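Local coordinates for serine acetyltransferase (Bacteroides vulgatus ATCC 8482, PDB 3F1X), which probably transfers an acetyl group from acetyl-CoA to L-serine, the step that commits serine to cysteine biosynthesis, at residues R118-S121 / K122-E125; H167-I171 / L172-L176; G81-T84 / E85-A89; Y70-G73 / V74-T78. One frame throughout, in Å; residues are numbered along the deposited sequence.

Contact 1 of 4, residues R118-S121 / K122-E125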
loop_
_atom_site.group_PDB
_atom_site.type_symbol
_atom_site.label_atom_id
_atom_site.label_comp_id
_atom_site.label_asym_id
_atom_site.label_seq_id
_atom_site.Cartn_x
_atom_site.Cartn_y
_atom_site.Cartn_z
ATOM N N ARG A 118 29.837 -9.699 -6.019
ATOM C CA ARG A 118 30.769 -9.329 -7.087
ATOM C C ARG A 118 30.200 -8.129 -7.846
ATOM O O ARG A 118 30.921 -7.188 -8.186
ATOM C CB ARG A 118 30.970 -10.489 -8.065
ATOM C CG ARG A 118 31.603 -11.754 -7.472
ATOM C CD ARG A 118 33.079 -11.576 -7.141
ATOM N NE ARG A 118 33.677 -12.790 -6.583
ATOM C CZ ARG A 118 34.931 -12.870 -6.138
ATOM N NH1 ARG A 118 35.723 -11.803 -6.191
ATOM N NH2 ARG A 118 35.391 -14.011 -5.635
ATOM N N PHE A 119 28.898 -8.163 -8.117
ATOM C CA PHE A 119 28.274 -7.054 -8.816
ATOM C C PHE A 119 28.420 -5.774 -8.003
ATOM O O PHE A 119 28.794 -4.729 -8.535
ATOM C CB PHE A 119 26.784 -7.304 -9.043
ATOM C CG PHE A 119 26.055 -6.091 -9.525
ATOM C CD1 PHE A 119 26.175 -5.680 -10.851
ATOM C CD2 PHE A 119 25.321 -5.302 -8.640
ATOM C CE1 PHE A 119 25.579 -4.491 -11.292
ATOM C CE2 PHE A 119 24.720 -4.114 -9.063
ATOM C CZ PHE A 119 24.852 -3.708 -10.395
ATOM N N ILE A 120 28.096 -5.858 -6.717
ATOM C CA ILE A 120 28.177 -4.697 -5.843
ATOM C C ILE A 120 29.567 -4.084 -5.807
ATOM O O ILE A 120 29.703 -2.868 -5.694
ATOM C CB ILE A 120 27.715 -5.053 -4.414
ATOM C CG1 ILE A 120 26.192 -5.204 -4.404
ATOM C CG2 ILE A 120 28.159 -3.967 -3.429
ATOM C CD1 ILE A 120 25.637 -5.865 -3.176
ATOM N N SER A 121 30.594 -4.923 -5.912
ATOM C CA SER A 121 31.969 -4.444 -5.897
ATOM C C SER A 121 32.270 -3.654 -7.161
ATOM O O SER A 121 33.313 -3.008 -7.261
ATOM C CB SER A 121 32.955 -5.609 -5.800
ATOM O OG SER A 121 33.071 -6.282 -7.038
ATOM N N LYS A 122 31.356 -3.717 -8.126
ATOM C CA LYS A 122 31.517 -2.998 -9.383
ATOM C C LYS A 122 30.822 -1.638 -9.391
ATOM O O LYS A 122 30.995 -0.859 -10.329
ATOM C CB LYS A 122 30.983 -3.831 -10.555
ATOM C CG LYS A 122 32.005 -4.749 -11.202
ATOM C CD LYS A 122 32.522 -5.808 -10.251
ATOM C CE LYS A 122 33.559 -6.696 -10.938
ATOM N NZ LYS A 122 34.042 -7.805 -10.065
ATOM N N LEU A 123 30.031 -1.353 -8.363
ATOM C CA LEU A 123 29.322 -0.079 -8.292
ATOM C C LEU A 123 30.233 1.147 -8.322
ATOM O O LEU A 123 29.877 2.171 -8.911
ATOM C CB LEU A 123 28.425 -0.046 -7.050
ATOM C CG LEU A 123 27.232 -1.004 -7.162
ATOM C CD1 LEU A 123 26.464 -1.075 -5.848
ATOM C CD2 LEU A 123 26.328 -0.520 -8.295
ATOM N N PRO A 124 31.412 1.076 -7.680
ATOM C CA PRO A 124 32.281 2.261 -7.723
ATOM C C PRO A 124 32.701 2.576 -9.160
ATOM O O PRO A 124 32.755 3.737 -9.568
ATOM C CB PRO A 124 33.465 1.859 -6.846
ATOM C CG PRO A 124 32.822 0.953 -5.820
ATOM C CD PRO A 124 31.888 0.105 -6.679
ATOM N N GLU A 125 32.983 1.531 -9.926
ATOM C CA GLU A 125 33.388 1.693 -11.315
ATOM C C GLU A 125 32.199 2.163 -12.148
ATOM O O GLU A 125 32.345 3.016 -13.014
ATOM C CB GLU A 125 33.932 0.367 -11.849
ATOM C CG GLU A 125 34.360 0.375 -13.317
ATOM C CD GLU A 125 35.495 1.343 -13.602
ATOM O OE1 GLU A 125 36.412 1.452 -12.764
ATOM O OE2 GLU A 125 35.477 1.987 -14.673
HETATM O O HOH W 1 34.754 -8.762 -7.207
HETATM O O HOH W 2 34.279 -0.813 -8.769
#
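A bend at chi2 (63°) folds the Lys-122 chain back over the preceding helical turn, while Ser-121 holds OG between its backbone N and carbonyl carbon (chi1 76°), and the two side chains meet beside the carbonyl oxygen of Arg-118. Ser-121 OG donates to Arg-118 O at 2.6 Å, moderately tilted from the carbonyl plane. Lys-122 CD presses against the same oxygen, 3.0 Å from Arg-118 O, and its flank touches Ser-121 OG. One water gathers the polar ends: it donates to Ser-121 OG and accepts weak bonds from Lys-122 NZ and from Arg-118 NH1, lying at the guanidinium edge and in its plane.

Beneath this, a type I beta turn from Ile-120 to Leu-123 passes the chain from helix 109-120 to helix 123-139. Leu-123 N bonds Ile-120 O at 3.1 Å and Lys-122 N bonds Phe-119 O at 2.8 Å, each donor standing well above the carbonyl plane. A second water bridges Ser-121 O and Glu-125 N. On the buried side Leu-123 CD2 lies 4.0 Å from Phe-119 CE2, and CD1 of the same leucine approaches Ile-120 CG2; Leu-17 of the second subunit packs on Leu-123 and Pro-124.

Cut back to an alanine, Lys-122 would no longer lie along Arg-118 O, and the first water would probably be less firmly placed without its ammonium donor. Arg-118 NH1 and Lys-122 NZ stand 5.8 Å apart with that water between them, so solvent may partly screen the like charges, and the nearby Glu-168 carboxylate may also offset that of the lysine.

Contact 2 of 4, residues H167-I171 / L172-L176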
loop_
_atom_site.group_PDB
_atom_site.type_symbol
_atom_site.label_atom_id
_atom_site.label_comp_id
_atom_site.label_asym_id
_atom_site.label_seq_id
_atom_site.Cartn_x
_atom_site.Cartn_y
_atom_site.Cartn_z
ATOM N N HIS A 167 24.665 -5.001 -18.225
ATOM C CA HIS A 167 25.848 -5.485 -18.923
ATOM C C HIS A 167 26.802 -6.183 -17.958
ATOM O O HIS A 167 27.296 -7.269 -18.246
ATOM C CB HIS A 167 26.569 -4.327 -19.612
ATOM C CG HIS A 167 27.683 -4.758 -20.522
ATOM N ND1 HIS A 167 28.993 -4.376 -20.328
ATOM C CD2 HIS A 167 27.674 -5.505 -21.652
ATOM C CE1 HIS A 167 29.743 -4.868 -21.299
ATOM N NE2 HIS A 167 28.966 -5.556 -22.117
ATOM N N GLU A 168 27.046 -5.553 -16.814
ATOM C CA GLU A 168 27.939 -6.101 -15.801
ATOM C C GLU A 168 27.416 -7.455 -15.321
ATOM O O GLU A 168 28.174 -8.414 -15.168
ATOM C CB GLU A 168 28.060 -5.111 -14.634
ATOM C CG GLU A 168 29.031 -5.525 -13.536
ATOM C CD GLU A 168 30.389 -5.962 -14.075
ATOM O OE1 GLU A 168 30.980 -5.231 -14.903
ATOM O OE2 GLU A 168 30.872 -7.040 -13.662
ATOM N N LEU A 169 26.109 -7.529 -15.103
ATOM C CA LEU A 169 25.470 -8.765 -14.671
ATOM C C LEU A 169 25.662 -9.837 -15.753
ATOM O O LEU A 169 25.888 -11.006 -15.449
ATOM C CB LEU A 169 23.978 -8.504 -14.420
ATOM C CG LEU A 169 23.398 -8.544 -13.001
ATOM C CD1 LEU A 169 24.471 -8.421 -11.943
ATOM C CD2 LEU A 169 22.369 -7.426 -12.860
ATOM N N LEU A 170 25.584 -9.429 -17.018
ATOM C CA LEU A 170 25.765 -10.361 -18.126
ATOM C C LEU A 170 27.202 -10.862 -18.112
ATOM O O LEU A 170 27.455 -12.058 -18.228
ATOM C CB LEU A 170 25.485 -9.680 -19.467
ATOM C CG LEU A 170 25.622 -10.564 -20.710
ATOM C CD1 LEU A 170 24.499 -11.590 -20.726
ATOM C CD2 LEU A 170 25.564 -9.705 -21.967
ATOM N N ILE A 171 28.138 -9.932 -17.974
ATOM C CA ILE A 171 29.559 -10.260 -17.928
ATOM C C ILE A 171 29.859 -11.279 -16.833
ATOM O O ILE A 171 30.666 -12.191 -17.024
ATOM C CB ILE A 171 30.402 -8.996 -17.663
ATOM C CG1 ILE A 171 30.297 -8.059 -18.859
ATOM C CG2 ILE A 171 31.854 -9.367 -17.390
ATOM C CD1 ILE A 171 30.652 -8.716 -20.164
ATOM N N LEU A 172 29.208 -11.112 -15.686
ATOM C CA LEU A 172 29.401 -12.014 -14.556
ATOM C C LEU A 172 28.745 -13.368 -14.782
ATOM O O LEU A 172 28.896 -14.276 -13.976
ATOM C CB LEU A 172 28.835 -11.391 -13.285
ATOM C CG LEU A 172 29.643 -10.232 -12.715
ATOM C CD1 LEU A 172 28.847 -9.554 -11.612
ATOM C CD2 LEU A 172 30.981 -10.758 -12.187
ATOM N N GLY A 173 27.998 -13.488 -15.873
ATOM C CA GLY A 173 27.347 -14.743 -16.193
ATOM C C GLY A 173 25.953 -14.962 -15.629
ATOM O O GLY A 173 25.512 -16.105 -15.507
ATOM N N VAL A 174 25.251 -13.889 -15.279
ATOM C CA VAL A 174 23.901 -14.038 -14.750
ATOM C C VAL A 174 22.922 -14.090 -15.920
ATOM O O VAL A 174 22.757 -13.114 -16.650
ATOM C CB VAL A 174 23.505 -12.859 -13.838
ATOM C CG1 VAL A 174 22.089 -13.065 -13.311
ATOM C CG2 VAL A 174 24.487 -12.742 -12.677
ATOM N N PRO A 175 22.251 -15.233 -16.116
ATOM C CA PRO A 175 21.307 -15.321 -17.230
ATOM C C PRO A 175 19.938 -14.692 -16.964
ATOM O O PRO A 175 19.536 -14.510 -15.811
ATOM C CB PRO A 175 21.214 -16.819 -17.471
ATOM C CG PRO A 175 21.290 -17.373 -16.092
ATOM C CD PRO A 175 22.355 -16.522 -15.405
ATOM N N LEU A 176 19.243 -14.347 -18.047
ATOM C CA LEU A 176 17.895 -13.774 -17.983
ATOM C C LEU A 176 17.756 -12.400 -17.320
ATOM O O LEU A 176 17.218 -11.468 -17.913
ATOM C CB LEU A 176 16.967 -14.768 -17.280
ATOM C CG LEU A 176 15.465 -14.502 -17.373
ATOM C CD1 LEU A 176 14.979 -14.796 -18.793
ATOM C CD2 LEU A 176 14.720 -15.390 -16.372
#
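Leu-172 leans back along the helix toward Glu-168, its CG anti to the carbonyl carbon (chi1 -72°). Leu-172 CB sits 3.6 Å from Glu-168 O. Leu-172 CG comes closer to that oxygen and also lies 3.5 Å from Glu-168 OE2, since the glutamate chain is bent at chi2 and brings its carboxylate round to the leucine. At the tip, Leu-172 CD1 lies 3.8 Å from Glu-168 OE2 and CD2 is slightly farther from the same oxygen, a purely van der Waals approach. Leu-172 N meanwhile bonds Glu-168 O, the last regular turn of helix 155-171.

The chain then leaves the helix through a Schellman motif. Gly-173 adopts positive phi (89°), where any CB would run into Leu-172 O, and Gly-173 N reaches Leu-170 O at 2.8 Å from above the carbonyl plane. Val-174 N closes the longer loop onto Leu-169 O at 3.0 Å, and Val-174 CB rests 3.4 Å from Leu-169 O. The apolar pair that classically accompanies this motif is present too: Val-174 CG2 faces Leu-169 CG at 4.3 Å. Beyond them, Val-174 touches Ile-87 of helix 68-93 and Leu-169 meets Pro-178 and Ile-181 of helix 177-189.

Contact 3 of 4, residues G81-T84 / E85-A89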
loop_
_atom_site.group_PDB
_atom_site.type_symbol
_atom_site.label_atom_id
_atom_site.label_comp_id
_atom_site.label_asym_id
_atom_site.label_seq_id
_atom_site.Cartn_x
_atom_site.Cartn_y
_atom_site.Cartn_z
ATOM N N GLY A 81 20.614 -8.489 -0.557
ATOM C CA GLY A 81 19.607 -9.503 -0.291
ATOM C C GLY A 81 18.718 -9.723 -1.501
ATOM O O GLY A 81 18.521 -10.854 -1.938
ATOM N N LEU A 82 18.182 -8.633 -2.044
ATOM C CA LEU A 82 17.305 -8.689 -3.205
ATOM C C LEU A 82 18.002 -9.275 -4.428
ATOM O O LEU A 82 17.461 -10.157 -5.092
ATOM C CB LEU A 82 16.796 -7.278 -3.541
ATOM C CG LEU A 82 15.344 -6.856 -3.261
ATOM C CD1 LEU A 82 14.794 -7.551 -2.043
ATOM C CD2 LEU A 82 15.287 -5.345 -3.100
ATOM N N LEU A 83 19.201 -8.784 -4.723
ATOM C CA LEU A 83 19.941 -9.253 -5.887
ATOM C C LEU A 83 20.333 -10.724 -5.799
ATOM O O LEU A 83 20.399 -11.404 -6.817
ATOM C CB LEU A 83 21.194 -8.398 -6.115
ATOM C CG LEU A 83 22.019 -8.713 -7.366
ATOM C CD1 LEU A 83 21.167 -8.558 -8.636
ATOM C CD2 LEU A 83 23.207 -7.782 -7.421
ATOM N N THR A 84 20.603 -11.212 -4.594
ATOM C CA THR A 84 20.973 -12.619 -4.440
ATOM C C THR A 84 19.815 -13.497 -4.914
ATOM O O THR A 84 20.000 -14.422 -5.700
ATOM C CB THR A 84 21.293 -12.958 -2.960
ATOM O OG1 THR A 84 22.458 -12.233 -2.537
ATOM C CG2 THR A 84 21.542 -14.450 -2.792
ATOM N N GLU A 85 18.609 -13.174 -4.461
ATOM C CA GLU A 85 17.427 -13.945 -4.830
ATOM C C GLU A 85 17.123 -13.913 -6.328
ATOM O O GLU A 85 16.772 -14.934 -6.907
ATOM C CB GLU A 85 16.212 -13.434 -4.055
ATOM C CG GLU A 85 14.970 -14.307 -4.174
ATOM C CD GLU A 85 15.164 -15.678 -3.553
ATOM O OE1 GLU A 85 15.772 -15.755 -2.464
ATOM O OE2 GLU A 85 14.695 -16.672 -4.146
ATOM N N GLN A 86 17.265 -12.751 -6.958
ATOM C CA GLN A 86 16.961 -12.639 -8.376
ATOM C C GLN A 86 17.997 -13.338 -9.235
ATOM O O GLN A 86 17.671 -13.921 -10.270
ATOM C CB GLN A 86 16.828 -11.172 -8.780
ATOM C CG GLN A 86 15.601 -10.508 -8.185
ATOM C CD GLN A 86 14.348 -11.332 -8.413
ATOM O OE1 GLN A 86 13.720 -11.813 -7.465
ATOM N NE2 GLN A 86 13.978 -11.501 -9.674
ATOM N N ILE A 87 19.250 -13.277 -8.808
ATOM C CA ILE A 87 20.297 -13.948 -9.547
ATOM C C ILE A 87 20.018 -15.453 -9.433
ATOM O O ILE A 87 20.186 -16.196 -10.399
ATOM C CB ILE A 87 21.692 -13.597 -8.980
ATOM C CG1 ILE A 87 22.038 -12.148 -9.339
ATOM C CG2 ILE A 87 22.731 -14.565 -9.523
ATOM C CD1 ILE A 87 23.358 -11.649 -8.788
ATOM N N LEU A 88 19.574 -15.891 -8.259
ATOM C CA LEU A 88 19.258 -17.305 -8.061
ATOM C C LEU A 88 18.118 -17.703 -9.010
ATOM O O LEU A 88 18.135 -18.787 -9.597
ATOM C CB LEU A 88 18.842 -17.567 -6.612
ATOM C CG LEU A 88 18.528 -19.019 -6.233
ATOM C CD1 LEU A 88 19.757 -19.887 -6.422
ATOM C CD2 LEU A 88 18.071 -19.077 -4.783
ATOM N N ALA A 89 17.136 -16.820 -9.167
ATOM C CA ALA A 89 16.020 -17.103 -10.064
ATOM C C ALA A 89 16.511 -17.218 -11.510
ATOM O O ALA A 89 16.058 -18.077 -12.271
ATOM C CB ALA A 89 14.958 -16.006 -9.949
#
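Leu-83 and Ile-87 stand one turn apart on the same face of an alpha-helix, in the C-terminal half of helix 68-93, and illustrate how i to i+4 neighbours mesh along one flank. The leucine CG is anti to its own backbone nitrogen (chi1 -176°), which carries the branch forward along the axis until Leu-83 CG lies 3.5 Å from Ile-87 CD1. Leu-83 CD1 rests beside Ile-87 CG1 as well, so the isoleucine arm is held by the branch point and by both methyls, CD1 more closely than CD2. This flank is buried: Phe-119 of helix 109-120 covers Leu-83, and Val-174 lies on Ile-87.

Thr-84 has its OG1 hydrogen-bonded to Phe-80 O, one turn back in the same helix, and its side chain also packs on Arg-109 and Ala-116 of helix 109-120. Thr-84 O looks forward, bonded by Leu-88 N at 3.0 Å and touched by Leu-88 CB.

Glu-85 follows on the more open side. Glu-85 N makes a weak bond of 3.4 Å to Gly-81 O, and Glu-85 CB lies 3.7 Å from Leu-82 O. A bend at chi2 (65°) redirects the chain, and OE1 ends in a salt bridge with Arg-109, tying this helix to the start of helix 109-120. The backbone ladder is firmer further along: Gln-86 N meets Leu-82 O at 3.2 Å, and Ile-87 N bonds Leu-83 O. Against that last oxygen the isoleucine also lays its own side chain, Ile-87 CG1 standing 3.1 Å from Leu-83 O.

Contact 4 of 4, residues Y70-G73 / V74-T78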
loop_
_atom_site.group_PDB
_atom_site.type_symbol
_atom_site.label_atom_id
_atom_site.label_comp_id
_atom_site.label_asym_id
_atom_site.label_seq_id
_atom_site.Cartn_x
_atom_site.Cartn_y
_atom_site.Cartn_z
ATOM N N TYR A 70 25.499 6.398 5.893
ATOM C CA TYR A 70 24.559 5.494 6.551
ATOM C C TYR A 70 23.648 4.904 5.483
ATOM O O TYR A 70 23.440 3.696 5.440
ATOM C CB TYR A 70 23.693 6.230 7.586
ATOM C CG TYR A 70 24.458 6.864 8.728
ATOM C CD1 TYR A 70 25.496 6.186 9.364
ATOM C CD2 TYR A 70 24.143 8.145 9.174
ATOM C CE1 TYR A 70 26.209 6.776 10.421
ATOM C CE2 TYR A 70 24.845 8.742 10.226
ATOM C CZ TYR A 70 25.877 8.053 10.846
ATOM O OH TYR A 70 26.566 8.635 11.888
ATOM N N HIS A 71 23.119 5.761 4.614
ATOM C CA HIS A 71 22.227 5.304 3.558
ATOM C C HIS A 71 22.888 4.365 2.561
ATOM O O HIS A 71 22.244 3.426 2.087
ATOM C CB HIS A 71 21.586 6.493 2.840
ATOM C CG HIS A 71 20.369 7.015 3.541
ATOM N ND1 HIS A 71 20.354 8.209 4.231
ATOM C CD2 HIS A 71 19.140 6.473 3.705
ATOM C CE1 HIS A 71 19.168 8.377 4.790
ATOM N NE2 HIS A 71 18.413 7.337 4.487
ATOM N N ILE A 72 24.157 4.607 2.241
ATOM C CA ILE A 72 24.871 3.732 1.319
ATOM C C ILE A 72 24.993 2.341 1.957
ATOM O O ILE A 72 24.835 1.316 1.285
ATOM C CB ILE A 72 26.283 4.279 1.007
ATOM C CG1 ILE A 72 26.169 5.521 0.126
ATOM C CG2 ILE A 72 27.131 3.199 0.331
ATOM C CD1 ILE A 72 27.491 6.240 -0.105
ATOM N N GLY A 73 25.258 2.321 3.261
ATOM C CA GLY A 73 25.399 1.068 3.985
ATOM C C GLY A 73 24.123 0.255 4.004
ATOM O O GLY A 73 24.138 -0.949 3.728
ATOM N N VAL A 74 23.014 0.909 4.335
ATOM C CA VAL A 74 21.723 0.232 4.377
ATOM C C VAL A 74 21.297 -0.188 2.974
ATOM O O VAL A 74 20.826 -1.306 2.771
ATOM C CB VAL A 74 20.630 1.141 4.985
ATOM C CG1 VAL A 74 19.277 0.434 4.935
ATOM C CG2 VAL A 74 20.990 1.492 6.431
ATOM N N ASN A 75 21.475 0.706 2.005
ATOM C CA ASN A 75 21.093 0.412 0.630
ATOM C C ASN A 75 21.880 -0.745 0.020
ATOM O O ASN A 75 21.319 -1.571 -0.700
ATOM C CB ASN A 75 21.224 1.680 -0.219
ATOM C CG ASN A 75 20.158 2.712 0.123
ATOM O OD1 ASN A 75 20.212 3.860 -0.312
ATOM N ND2 ASN A 75 19.178 2.298 0.908
ATOM N N VAL A 76 23.175 -0.812 0.304
ATOM C CA VAL A 76 23.987 -1.902 -0.219
ATOM C C VAL A 76 23.485 -3.242 0.334
ATOM O O VAL A 76 23.431 -4.236 -0.389
ATOM C CB VAL A 76 25.481 -1.726 0.142
ATOM C CG1 VAL A 76 26.215 -3.042 -0.030
ATOM C CG2 VAL A 76 26.113 -0.656 -0.763
ATOM N N GLU A 77 23.120 -3.264 1.613
ATOM C CA GLU A 77 22.622 -4.490 2.240
ATOM C C GLU A 77 21.276 -4.925 1.656
ATOM O O GLU A 77 21.059 -6.108 1.387
ATOM C CB GLU A 77 22.467 -4.293 3.752
ATOM C CG GLU A 77 21.749 -5.452 4.457
ATOM C CD GLU A 77 21.468 -5.172 5.930
ATOM O OE1 GLU A 77 20.975 -4.069 6.245
ATOM O OE2 GLU A 77 21.725 -6.054 6.772
ATOM N N THR A 78 20.370 -3.972 1.467
ATOM C CA THR A 78 19.061 -4.298 0.917
ATOM C C THR A 78 19.248 -4.840 -0.502
ATOM O O THR A 78 18.647 -5.847 -0.891
ATOM C CB THR A 78 18.149 -3.055 0.849
ATOM O OG1 THR A 78 18.121 -2.402 2.126
ATOM C CG2 THR A 78 16.735 -3.469 0.440
#
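Asn-75 lays its amide against the carbonyl of His-71, yet it is the backbone that satisfies this acceptor. Asn-75 N donates to His-71 O at 2.8 Å, whereas Asn-75 OD1, itself an acceptor, lies 3.2 Å from His-71 O, and the amide nitrogen approaches that oxygen at a poor angle. CG stands anti to the carbonyl carbon (chi1 -71°), which keeps the group beside His-71 O and facing Leu-48, Ala-51 and Ile-52 of helix 39-53. With an alanine at Asn-75 the backbone bond would stay, but a gap is likely to open against those three residues.

The other carbonyls are met in the same i to i+4 order. Val-74 N reaches Tyr-70 O at 3.0 Å, Val-76 N bonds Ile-72 O at 2.9 Å, Glu-77 N bonds Gly-73 O at a longer 3.3 Å, and Thr-78 N bonds Val-74 O at 3.0 Å. His-71 ND1 makes a weak bond back to Thr-67 O. Apolar branches flank the ladder, Val-76 CG2 lying 4.1 Å from Ile-72 CG2.

Glu-77 finds its partners across a subunit boundary, OE2 being hydrogen-bonded to Thr-67 OG1 and Asn-60 ND2 of the fourth subunit, while Tyr-70 meets Tyr-70 of that chain. This is a regular alpha-helical turn at an oligomer interface, within the helical N-terminal domain that, as in related serine acetyltransferases, probably joins trimers into a hexamer.

Contacts 3 and 4 share helix 68-93 and much the same backbone ladder, but their settings diverge: contact 3 is largely buried within its own chain, whereas contact 4 faces neighbouring subunits, sharing the second with contact 1, and spends its carboxylate on the fourth. Contacts 1 and 2 lie instead where helices end, and each breaks off the regular ladder in a turn, contact 1 with waters bridging its polar edge, contact 2 with a glycine of positive phi. Phe-119 of contact 1 joins three of the four, touching Leu-169 of contact 2 and Leu-83 of contact 3. Contacts 2 and 4 do not meet, their nearest atoms being about 12 Å apart.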